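Local coordinates for protein pyrrolysyl-tRNA synthetase (Desulfitobacterium hafniense, PDB 3DSQ) that probably attaches pyrrolysine to its cognate tRNA at the expense of ATP, as a homodimeric class II aminoacyl-tRNA synthetase, at residues B[120-123]-B[124-127]; B[97-100]-B[101-104]; B[36-39]-B[40-43]. All coordinates share one frame; numbering follows the deposited sequence.

Contact 1: B[120-123]-B[124-127]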
ATOM      1  N   TRP B 120      -0.009 -13.051 -13.393  1.00 30.11           N
ATOM      2  CA  TRP B 120      -0.127 -14.343 -12.724  1.00 30.44           C
ATOM      3  C   TRP B 120       1.183 -14.699 -12.039  1.00 28.15           C
ATOM      4  O   TRP B 120       2.258 -14.306 -12.488  1.00 29.41           O
ATOM      5  CB  TRP B 120      -0.484 -15.455 -13.725  1.00 32.44           C
ATOM      6  CG  TRP B 120      -1.854 -15.316 -14.301  1.00 30.93           C
ATOM      7  CD1 TRP B 120      -2.194 -14.749 -15.501  1.00 31.29           C
ATOM      8  CD2 TRP B 120      -3.078 -15.698 -13.677  1.00 33.04           C
ATOM      9  NE1 TRP B 120      -3.559 -14.755 -15.656  1.00 30.11           N
ATOM     10  CE2 TRP B 120      -4.126 -15.333 -14.552  1.00 32.48           C
ATOM     11  CE3 TRP B 120      -3.397 -16.316 -12.458  1.00 36.35           C
ATOM     12  CZ2 TRP B 120      -5.471 -15.564 -14.247  1.00 33.74           C
ATOM     13  CZ3 TRP B 120      -4.734 -16.544 -12.158  1.00 36.90           C
ATOM     14  CH2 TRP B 120      -5.754 -16.168 -13.051  1.00 33.39           C
ATOM     15  N   LEU B 121       1.082 -15.428 -10.935  1.00 29.27           N
ATOM     16  CA  LEU B 121       2.250 -15.865 -10.183  1.00 28.38           C
ATOM     17  C   LEU B 121       2.462 -17.352 -10.463  1.00 29.05           C
ATOM     18  O   LEU B 121       3.572 -17.854 -10.391  1.00 29.57           O
ATOM     19  CB  LEU B 121       2.037 -15.642  -8.685  1.00 29.26           C
ATOM     20  CG  LEU B 121       1.718 -14.201  -8.251  1.00 32.41           C
ATOM     21  CD1 LEU B 121       1.955 -14.078  -6.747  1.00 31.26           C
ATOM     22  CD2 LEU B 121       2.599 -13.213  -8.994  1.00 28.80           C
ATOM     23  N   ASP B 122       1.369 -18.045 -10.754  1.00 30.73           N
ATOM     24  CA  ASP B 122       1.392 -19.467 -11.087  1.00 33.52           C
ATOM     25  C   ASP B 122       0.026 -19.793 -11.669  1.00 34.92           C
ATOM     26  O   ASP B 122      -0.739 -18.881 -12.007  1.00 35.00           O
ATOM     27  CB  ASP B 122       1.699 -20.352  -9.863  1.00 33.44           C
ATOM     28  CG  ASP B 122       0.707 -20.168  -8.717  1.00 33.83           C
ATOM     29  OD1 ASP B 122      -0.464 -19.825  -8.961  1.00 35.45           O
ATOM     30  OD2 ASP B 122       1.102 -20.395  -7.556  1.00 37.13           O
ATOM     31  N   GLY B 123      -0.294 -21.077 -11.775  1.00 34.88           N
ATOM     32  CA  GLY B 123      -1.570 -21.458 -12.352  1.00 35.46           C
ATOM     33  C   GLY B 123      -2.831 -21.085 -11.593  1.00 36.05           C
ATOM     34  O   GLY B 123      -3.896 -21.000 -12.197  1.00 35.38           O
ATOM     35  N   LYS B 124      -2.721 -20.842 -10.288  1.00 36.44           N
ATOM     36  CA  LYS B 124      -3.894 -20.530  -9.479  1.00 37.12           C
ATOM     37  C   LYS B 124      -3.871 -19.190  -8.751  1.00 36.79           C
ATOM     38  O   LYS B 124      -4.866 -18.806  -8.140  1.00 37.29           O
ATOM     39  CB  LYS B 124      -4.094 -21.627  -8.438  1.00 39.64           C
ATOM     40  CG  LYS B 124      -2.968 -21.678  -7.416  1.00 45.31           C
ATOM     41  CD  LYS B 124      -3.213 -22.720  -6.341  1.00 48.71           C
ATOM     42  CE  LYS B 124      -2.156 -22.630  -5.240  1.00 51.66           C
ATOM     43  NZ  LYS B 124      -0.765 -22.842  -5.753  1.00 53.40           N
ATOM     44  N   LYS B 125      -2.749 -18.480  -8.801  1.00 36.33           N
ATOM     45  CA  LYS B 125      -2.652 -17.204  -8.099  1.00 35.62           C
ATOM     46  C   LYS B 125      -2.232 -16.060  -9.003  1.00 33.27           C
ATOM     47  O   LYS B 125      -1.485 -16.257  -9.963  1.00 32.84           O
ATOM     48  CB  LYS B 125      -1.654 -17.318  -6.941  1.00 38.14           C
ATOM     49  CG  LYS B 125      -1.945 -18.445  -5.969  1.00 41.43           C
ATOM     50  CD  LYS B 125      -0.953 -18.441  -4.814  1.00 46.84           C
ATOM     51  CE  LYS B 125      -1.136 -19.661  -3.907  1.00 49.37           C
ATOM     52  NZ  LYS B 125      -2.504 -19.741  -3.308  1.00 49.93           N
ATOM     53  N   CYS B 126      -2.723 -14.864  -8.692  1.00 29.65           N
ATOM     54  CA  CYS B 126      -2.389 -13.674  -9.456  1.00 28.01           C
ATOM     55  C   CYS B 126      -2.532 -12.427  -8.590  1.00 26.88           C
ATOM     56  O   CYS B 126      -3.131 -12.463  -7.520  1.00 25.64           O
ATOM     57  CB  CYS B 126      -3.310 -13.536 -10.674  1.00 29.74           C
ATOM     58  SG  CYS B 126      -5.052 -13.169 -10.299  1.00 32.76           S
ATOM     59  N   LEU B 127      -1.971 -11.323  -9.059  1.00 26.08           N
ATOM     60  CA  LEU B 127      -2.088 -10.065  -8.338  1.00 25.08           C
ATOM     61  C   LEU B 127      -3.458  -9.487  -8.655  1.00 24.36           C
ATOM     62  O   LEU B 127      -3.871  -9.431  -9.818  1.00 24.93           O
ATOM     63  CB  LEU B 127      -0.987  -9.089  -8.774  1.00 24.78           C
ATOM     64  CG  LEU B 127       0.431  -9.478  -8.352  1.00 24.55           C
ATOM     65  CD1 LEU B 127       1.446  -8.469  -8.860  1.00 25.44           C
ATOM     66  CD2 LEU B 127       0.475  -9.574  -6.834  1.00 29.61           C
TER
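Trp120 sets its CG opposite its own carbonyl carbon (chi1 -67°), while Cys126 SG sits between its own backbone N and carbonyl carbon (chi1 68°), laying SG over the indole face, and the two meet across a tight chain reversal leading into strand 125-127. The reversal contains an Asx turn at Asp122. Over the face of the indole's six-membered ring lie both Cys126 CB, 3.8 Å from the ring centroid, and Cys126 SG, 4.2 Å from it, a CH-pi contact with a sulfur-aromatic one beside it. Near the ring plane, Trp120 CE3 touches Lys125 O at 3.1 Å. The indole is held from its far end as well, where NE1 donates to Phe115 O. Leu121 N reaches Lys125 O at 2.9 Å in an almost straight bond (177°).

Asp122 holds the corner. Asp122 OD1 accepts Lys125 N at 2.7 Å, nearly along the C-O axis, and Lys124 N at 2.8 Å, from above the carboxylate plane; Asp122 OD2 forms a salt bridge with Lys124 NZ at 3.6 Å. With an alanine here, the Lys124 and Lys125 amides would probably lose their shared acceptor and the Lys124 ammonium its mate. On the dimer side, Leu121 and Leu127 each pack on their own counterpart in the second subunit, and within the chain Leu121 CD2 comes 4.4 Å from Leu127 CG.

Contact 2: B[97-100]-B[101-104]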
ATOM      1  N   ILE B  97      -2.714 -10.709  -3.295  1.00 24.17           N
ATOM      2  CA  ILE B  97      -2.602 -11.931  -4.107  1.00 24.84           C
ATOM      3  C   ILE B  97      -3.952 -12.647  -3.988  1.00 23.72           C
ATOM      4  O   ILE B  97      -4.365 -13.013  -2.895  1.00 23.93           O
ATOM      5  CB  ILE B  97      -1.476 -12.883  -3.594  1.00 25.38           C
ATOM      6  CG1 ILE B  97      -0.116 -12.194  -3.708  1.00 23.36           C
ATOM      7  CG2 ILE B  97      -1.456 -14.194  -4.437  1.00 27.36           C
ATOM      8  CD1 ILE B  97       1.018 -12.904  -2.998  1.00 23.37           C
ATOM      9  N   ILE B  98      -4.658 -12.809  -5.100  1.00 25.25           N
ATOM     10  CA  ILE B  98      -5.953 -13.492  -5.066  1.00 27.74           C
ATOM     11  C   ILE B  98      -5.925 -14.758  -5.938  1.00 27.73           C
ATOM     12  O   ILE B  98      -4.971 -14.985  -6.677  1.00 27.74           O
ATOM     13  CB  ILE B  98      -7.099 -12.560  -5.539  1.00 27.39           C
ATOM     14  CG1 ILE B  98      -6.915 -12.205  -7.008  1.00 30.12           C
ATOM     15  CG2 ILE B  98      -7.114 -11.273  -4.685  1.00 28.85           C
ATOM     16  CD1 ILE B  98      -8.113 -11.482  -7.616  1.00 31.77           C
ATOM     17  N   THR B  99      -6.969 -15.578  -5.850  1.00 29.97           N
ATOM     18  CA  THR B  99      -7.007 -16.815  -6.627  1.00 30.33           C
ATOM     19  C   THR B  99      -7.717 -16.673  -7.964  1.00 30.47           C
ATOM     20  O   THR B  99      -8.465 -15.713  -8.203  1.00 25.52           O
ATOM     21  CB  THR B  99      -7.699 -17.956  -5.848  1.00 30.89           C
ATOM     22  OG1 THR B  99      -9.100 -17.671  -5.724  1.00 34.63           O
ATOM     23  CG2 THR B  99      -7.096 -18.103  -4.458  1.00 30.57           C
ATOM     24  N   LYS B 100      -7.462 -17.651  -8.832  1.00 31.80           N
ATOM     25  CA  LYS B 100      -8.058 -17.724 -10.161  1.00 33.24           C
ATOM     26  C   LYS B 100      -9.574 -17.893 -10.052  1.00 32.46           C
ATOM     27  O   LYS B 100     -10.327 -17.362 -10.860  1.00 32.12           O
ATOM     28  CB  LYS B 100      -7.450 -18.911 -10.926  1.00 37.24           C
ATOM     29  CG  LYS B 100      -8.005 -19.128 -12.326  1.00 43.32           C
ATOM     30  CD  LYS B 100      -7.245 -20.235 -13.069  1.00 44.89           C
ATOM     31  CE  LYS B 100      -7.754 -20.372 -14.501  1.00 47.99           C
ATOM     32  NZ  LYS B 100      -6.995 -21.367 -15.322  1.00 50.32           N
ATOM     33  N   SER B 101     -10.022 -18.625  -9.040  1.00 34.16           N
ATOM     34  CA  SER B 101     -11.449 -18.845  -8.856  1.00 37.23           C
ATOM     35  C   SER B 101     -12.137 -17.532  -8.513  1.00 38.19           C
ATOM     36  O   SER B 101     -13.211 -17.230  -9.035  1.00 38.08           O
ATOM     37  CB  SER B 101     -11.690 -19.861  -7.744  1.00 37.99           C
ATOM     38  OG  SER B 101     -11.011 -21.074  -8.024  1.00 43.79           O
ATOM     39  N   ALA B 102     -11.520 -16.754  -7.629  1.00 38.32           N
ATOM     40  CA  ALA B 102     -12.092 -15.472  -7.241  1.00 37.95           C
ATOM     41  C   ALA B 102     -12.195 -14.617  -8.489  1.00 38.15           C
ATOM     42  O   ALA B 102     -13.237 -14.036  -8.781  1.00 38.38           O
ATOM     43  CB  ALA B 102     -11.210 -14.793  -6.212  1.00 36.69           C
ATOM     44  N   LEU B 103     -11.103 -14.571  -9.238  1.00 39.25           N
ATOM     45  CA  LEU B 103     -11.043 -13.782 -10.454  1.00 41.13           C
ATOM     46  C   LEU B 103     -12.118 -14.216 -11.455  1.00 41.45           C
ATOM     47  O   LEU B 103     -12.785 -13.378 -12.069  1.00 40.51           O
ATOM     48  CB  LEU B 103      -9.641 -13.901 -11.063  1.00 42.03           C
ATOM     49  CG  LEU B 103      -9.121 -12.786 -11.978  1.00 43.46           C
ATOM     50  CD1 LEU B 103      -9.579 -13.027 -13.390  1.00 45.40           C
ATOM     51  CD2 LEU B 103      -9.588 -11.427 -11.474  1.00 42.94           C
ATOM     52  N   ALA B 104     -12.293 -15.524 -11.605  1.00 41.08           N
ATOM     53  CA  ALA B 104     -13.287 -16.063 -12.531  1.00 42.68           C
ATOM     54  C   ALA B 104     -14.699 -15.567 -12.212  1.00 42.23           C
ATOM     55  O   ALA B 104     -15.460 -15.227 -13.114  1.00 43.20           O
ATOM     56  CB  ALA B 104     -13.248 -17.597 -12.508  1.00 41.85           C
TER
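Ile98 and Leu103 touch across a strand-to-helix junction, where strand 97-99 gives way to helix 100-104 and Thr99 serves as the N-cap. At the start of the strand, Ile97 faces the dimer partner: its N donates to Glu171 OE2 of the second subunit, and its side chain packs on Tyr159 of that same subunit. Ile98 turns the other way, into the fold. Its CG1 sits between its own N and carbonyl carbon (chi1 65°), and from there Ile98 CD1 extends to meet Leu103 CD2 at 4.1 Å, the two branched chains crossing at a slant. Leu103 also leans on Leu114 and Phe115, so the pair belongs to a buried apolar cluster with the loop that holds those two residues.

Thr99 grips the helix start twice. Thr99 OG1 accepts Ala102 N at 3.2 Å, the classic capping bond to an amide that has no helical carbonyl before it, and the methyl of Ala102 lies against the same oxygen, with CB 3.6 Å from Thr99 OG1. Its carbonyl does the second job: Thr99 O accepts Leu103 N at 3.1 Å. Lys100, the first helical residue, sends an extended side chain out past Phe115 and Trp120. Its backbone carries the turn onward, with Lys100 O accepting Ala104 N at 2.8 Å.

Contact 3: B[36-39]-B[40-43]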
ATOM      1  N   PHE B  36       9.669  26.270 -33.542  1.00 36.08           N
ATOM      2  CA  PHE B  36      10.743  27.235 -33.711  1.00 36.43           C
ATOM      3  C   PHE B  36      11.181  27.332 -35.163  1.00 37.96           C
ATOM      4  O   PHE B  36      10.840  26.474 -35.981  1.00 36.71           O
ATOM      5  CB  PHE B  36      11.913  26.819 -32.823  1.00 35.74           C
ATOM      6  CG  PHE B  36      11.544  26.733 -31.382  1.00 38.73           C
ATOM      7  CD1 PHE B  36      11.586  27.867 -30.572  1.00 37.57           C
ATOM      8  CD2 PHE B  36      11.042  25.547 -30.854  1.00 37.02           C
ATOM      9  CE1 PHE B  36      11.126  27.822 -29.262  1.00 38.03           C
ATOM     10  CE2 PHE B  36      10.580  25.495 -29.550  1.00 38.29           C
ATOM     11  CZ  PHE B  36      10.621  26.638 -28.750  1.00 38.38           C
ATOM     12  N   SER B  37      11.943  28.378 -35.473  1.00 38.56           N
ATOM     13  CA  SER B  37      12.432  28.608 -36.829  1.00 40.11           C
ATOM     14  C   SER B  37      13.446  27.572 -37.300  1.00 39.54           C
ATOM     15  O   SER B  37      13.600  27.355 -38.491  1.00 40.58           O
ATOM     16  CB  SER B  37      13.056  30.005 -36.931  1.00 41.23           C
ATOM     17  OG  SER B  37      12.093  31.015 -36.657  1.00 45.12           O
ATOM     18  N   ASP B  38      14.136  26.939 -36.359  1.00 41.22           N
ATOM     19  CA  ASP B  38      15.151  25.948 -36.689  1.00 40.33           C
ATOM     20  C   ASP B  38      15.524  25.137 -35.452  1.00 39.50           C
ATOM     21  O   ASP B  38      15.163  25.498 -34.330  1.00 37.89           O
ATOM     22  CB  ASP B  38      16.384  26.657 -37.243  1.00 43.07           C
ATOM     23  CG  ASP B  38      16.939  27.687 -36.275  1.00 43.83           C
ATOM     24  OD1 ASP B  38      17.650  27.291 -35.330  1.00 45.13           O
ATOM     25  OD2 ASP B  38      16.646  28.889 -36.449  1.00 46.17           O
ATOM     26  N   ALA B  39      16.256  24.049 -35.668  1.00 38.32           N
ATOM     27  CA  ALA B  39      16.682  23.151 -34.596  1.00 38.13           C
ATOM     28  C   ALA B  39      17.547  23.788 -33.510  1.00 37.70           C
ATOM     29  O   ALA B  39      17.366  23.512 -32.323  1.00 36.61           O
ATOM     30  CB  ALA B  39      17.414  21.947 -35.194  1.00 36.06           C
ATOM     31  N   LEU B  40      18.497  24.628 -33.903  1.00 38.46           N
ATOM     32  CA  LEU B  40      19.370  25.256 -32.916  1.00 37.45           C
ATOM     33  C   LEU B  40      18.576  26.179 -32.002  1.00 35.52           C
ATOM     34  O   LEU B  40      18.764  26.170 -30.788  1.00 33.64           O
ATOM     35  CB  LEU B  40      20.502  26.023 -33.612  1.00 40.92           C
ATOM     36  CG  LEU B  40      21.517  25.136 -34.348  1.00 43.01           C
ATOM     37  CD1 LEU B  40      22.527  25.989 -35.106  1.00 43.89           C
ATOM     38  CD2 LEU B  40      22.230  24.241 -33.340  1.00 45.06           C
ATOM     39  N   SER B  41      17.675  26.962 -32.582  1.00 34.88           N
ATOM     40  CA  SER B  41      16.857  27.870 -31.787  1.00 35.82           C
ATOM     41  C   SER B  41      15.962  27.054 -30.857  1.00 35.77           C
ATOM     42  O   SER B  41      15.716  27.438 -29.714  1.00 36.43           O
ATOM     43  CB  SER B  41      16.000  28.743 -32.700  1.00 34.51           C
ATOM     44  OG  SER B  41      16.812  29.445 -33.625  1.00 37.78           O
ATOM     45  N   ARG B  42      15.481  25.918 -31.350  1.00 36.54           N
ATOM     46  CA  ARG B  42      14.621  25.049 -30.556  1.00 36.06           C
ATOM     47  C   ARG B  42      15.408  24.401 -29.427  1.00 35.20           C
ATOM     48  O   ARG B  42      14.959  24.374 -28.281  1.00 34.75           O
ATOM     49  CB  ARG B  42      13.983  23.981 -31.451  1.00 36.11           C
ATOM     50  CG  ARG B  42      13.568  22.716 -30.727  1.00 35.88           C
ATOM     51  CD  ARG B  42      14.510  21.597 -31.111  1.00 38.41           C
ATOM     52  NE  ARG B  42      13.907  20.730 -32.116  1.00 40.48           N
ATOM     53  CZ  ARG B  42      14.585  19.902 -32.904  1.00 38.34           C
ATOM     54  NH1 ARG B  42      15.904  19.823 -32.821  1.00 34.76           N
ATOM     55  NH2 ARG B  42      13.929  19.140 -33.766  1.00 40.02           N
ATOM     56  N   ASP B  43      16.586  23.879 -29.750  1.00 35.61           N
ATOM     57  CA  ASP B  43      17.424  23.253 -28.739  1.00 35.57           C
ATOM     58  C   ASP B  43      17.728  24.298 -27.661  1.00 37.03           C
ATOM     59  O   ASP B  43      17.684  24.007 -26.464  1.00 35.60           O
ATOM     60  CB  ASP B  43      18.719  22.734 -29.371  1.00 33.44           C
ATOM     61  CG  ASP B  43      18.480  21.559 -30.324  1.00 36.43           C
ATOM     62  OD1 ASP B  43      17.309  21.199 -30.556  1.00 33.70           O
ATOM     63  OD2 ASP B  43      19.467  20.992 -30.847  1.00 36.84           O
TER
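An N-cap opens the long helix 39-68, and Asp38 is the residue that makes it. Asp38 OD1 accepts Ser41 N at 2.8 Å, met on the syn side but 35° out of the carboxylate plane. Ser41 turns its hydroxyl back onto the same carboxylate: Ser41 OG lies 2.9 Å from both Asp38 OD1 and Asp38 OD2, weak contacts at most. The negative charge at this end of the helix is likely to be stabilised by the N-H groups at the helix start. Behind the cap the helical bonds begin, Arg42 N to Asp38 O at 3.0 Å, then Asp43 N to Ala39 O at 2.7 Å.

Phe36 folds back over this first turn. Arg42 CA sits over one face of the Phe36 ring, 3.9 Å from the centroid, in a CH-pi contact, and Arg42 CB reaches Phe36 CD2 at 3.4 Å. The bends at chi2 and chi3 of Arg42 then bring one face of the guanidinium against Ala39; Arg42 NH1 forms a salt bridge with Asp43 OD1 at 3.0 Å, nearly in the guanidinium plane, and Arg42 NE donates to Phe13 O. Trp14 meets the Phe36 ring obliquely, tying the preceding chain to an aspartate-capped helix N-terminus.

Overall arrangement
Contacts 1 and 2 are neighbours, with centres about 8 Å apart, and hold one small element: strands 97-99 and 125-127 pair antiparallel through Cys126 and Ile98, and Lys124 O to Lys100 N continues the pairing just beyond their ends. Both are partly buried and both reach the second subunit. Contact 3 lies at the surface, its centre about 51 and 54 Å from the centres of contacts 1 and 2, and no other chain of the assembly touches it. Side-chain oxygens accept backbone N-H groups in all three, at a turn in contact 1 and at helix starts in contacts 2 and 3. Contact 2 caps with a neutral hydroxyl, whereas contact 3 uses a carboxylate, amid more charged groups.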